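Local coordinates for protein putative diguanylate cyclase (GGDEF) with PAS/PAC domain (Rhodopseudomonas palustris, PDB 3LIF) that probably makes cyclic di-GMP from two molecules of GTP, this chain being its extracellular double-Cache (PDC-fold) sensor domain, at residues S13-E16 / M17-S21. Sequence-based numbering, arbitrary orientation.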
loop_
_atom_site.group_PDB
_atom_site.type_symbol
_atom_site.label_atom_id
_atom_site.label_comp_id
_atom_site.label_asym_id
_atom_site.label_seq_id
_atom_site.Cartn_x
_atom_site.Cartn_y
_atom_site.Cartn_z
ATOM N N SER A 13 -26.395 -9.711 2.009
ATOM C CA SER A 13 -25.492 -8.862 1.325
ATOM C C SER A 13 -24.428 -8.354 2.355
ATOM O O SER A 13 -23.220 -8.444 2.097
ATOM C CB SER A 13 -26.242 -7.747 0.648
ATOM O OG SER A 13 -25.318 -6.712 0.460
ATOM N N GLU A 14 -24.885 -7.881 3.525
ATOM C CA GLU A 14 -23.982 -7.493 4.587
ATOM C C GLU A 14 -23.042 -8.659 4.856
ATOM O O GLU A 14 -21.831 -8.498 4.940
ATOM C CB GLU A 14 -24.726 -7.082 5.862
ATOM C CG GLU A 14 -23.814 -6.710 7.012
ATOM C CD GLU A 14 -24.548 -6.307 8.303
ATOM O OE1 GLU A 14 -25.636 -5.684 8.228
ATOM O OE2 GLU A 14 -24.015 -6.596 9.406
ATOM N N THR A 15 -23.561 -9.860 4.979
ATOM C CA THR A 15 -22.632 -10.939 5.147
ATOM C C THR A 15 -21.625 -11.027 3.981
ATOM O O THR A 15 -20.473 -11.364 4.202
ATOM C CB THR A 15 -23.360 -12.281 5.432
ATOM O OG1 THR A 15 -23.966 -12.177 6.704
ATOM C CG2 THR A 15 -22.395 -13.453 5.532
ATOM N N GLU A 16 -22.009 -10.771 2.741
ATOM C CA GLU A 16 -21.017 -11.054 1.705
ATOM C C GLU A 16 -19.964 -9.981 1.749
ATOM O O GLU A 16 -18.792 -10.262 1.505
ATOM C CB GLU A 16 -21.585 -11.094 0.296
ATOM C CG GLU A 16 -22.661 -12.112 0.058
ATOM C CD GLU A 16 -23.496 -11.737 -1.177
ATOM O OE1 GLU A 16 -23.333 -10.585 -1.709
ATOM O OE2 GLU A 16 -24.307 -12.586 -1.605
HETATM N N MSE A 17 -20.413 -8.756 2.024
HETATM C CA MSE A 17 -19.555 -7.612 2.131
HETATM C C MSE A 17 -18.593 -7.864 3.271
HETATM O O MSE A 17 -17.393 -7.735 3.076
HETATM C CB MSE A 17 -20.337 -6.344 2.402
HETATM C CG MSE A 17 -21.390 -6.010 1.372
HETATM SE SE MSE A 17 -20.540 -5.454 -0.233
HETATM C CE MSE A 17 -20.898 -3.540 0.104
ATOM N N ARG A 18 -19.081 -8.261 4.444
ATOM C CA ARG A 18 -18.149 -8.464 5.549
ATOM C C ARG A 18 -17.108 -9.520 5.174
ATOM O O ARG A 18 -15.930 -9.344 5.483
ATOM C CB ARG A 18 -18.835 -8.691 6.926
ATOM C CG ARG A 18 -19.610 -7.463 7.335
ATOM C CD ARG A 18 -20.644 -7.616 8.486
ATOM N NE ARG A 18 -20.048 -7.072 9.693
ATOM C CZ ARG A 18 -20.512 -6.080 10.437
ATOM N NH1 ARG A 18 -21.679 -5.491 10.188
ATOM N NH2 ARG A 18 -19.792 -5.702 11.483
ATOM N N ASN A 19 -17.487 -10.579 4.457
ATOM C CA ASN A 19 -16.456 -11.580 4.120
ATOM C C ASN A 19 -15.544 -11.007 3.114
ATOM O O ASN A 19 -14.372 -11.223 3.173
ATOM C CB ASN A 19 -16.998 -12.930 3.609
ATOM C CG ASN A 19 -18.034 -13.546 4.566
ATOM O OD1 ASN A 19 -18.851 -14.390 4.149
ATOM N ND2 ASN A 19 -18.047 -13.092 5.845
ATOM N N LEU A 20 -16.092 -10.266 2.176
ATOM C CA LEU A 20 -15.271 -9.747 1.107
ATOM C C LEU A 20 -14.111 -8.826 1.658
ATOM O O LEU A 20 -12.931 -8.967 1.294
ATOM C CB LEU A 20 -16.175 -9.043 0.115
ATOM C CG LEU A 20 -15.369 -8.523 -1.040
ATOM C CD1 LEU A 20 -14.329 -9.557 -1.443
ATOM C CD2 LEU A 20 -16.305 -8.121 -2.184
ATOM N N SER A 21 -14.485 -7.925 2.563
ATOM C CA SER A 21 -13.552 -7.131 3.313
ATOM C C SER A 21 -12.478 -8.033 3.970
ATOM O O SER A 21 -11.270 -7.733 3.941
ATOM C CB SER A 21 -14.291 -6.276 4.355
ATOM O OG SER A 21 -14.341 -6.920 5.616
#
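Arg-18 NH1 meets Glu-14 OE2 at 2.7 Å in a salt bridge whose hydrogen bond is weak, with an N-H...O angle of only 129°. The pair exemplifies the i to i+4 salt bridge on a helix, here on the long helix 5-47 that runs past both sheets of this PDC-fold sensor domain. The carboxylate oxygen approaches at the edge of the guanidinium, near its plane, with the two flat groups turned 36° against each other. Glu-14 reaches there with CG anti to the backbone N and an extended chain, while the Arg-18 chain bends at chi3 (102°), bringing NH1 to the Glu-14 carboxylate. The stems lie alongside, Arg-18 CD packing 3.6 Å from Glu-14 CG, and both side chains touch Tyr-208. On its other amino group, NH2, the guanidinium is hydrogen-bonded to a citric acid molecule, probably from the crystallisation liquor. An alanine in place of Arg-18 would probably leave the Glu-14 carboxylate without its positive mate and freer to turn. The backbone bonds of the helix run alongside: Arg-18 N donates to Glu-14 O at 2.8 Å, and Met-17 N to Ser-13 O. Met-17, present as selenomethionine, is buried and touches Tyr-208 and Arg-238. The backbone oxygen of Arg-18 is in turn gripped twice, by the guanidinium of Arg-225, on strand 219-226, and from within the helix by Ser-21, whose OG donates to Arg-18 O over 2.9 Å.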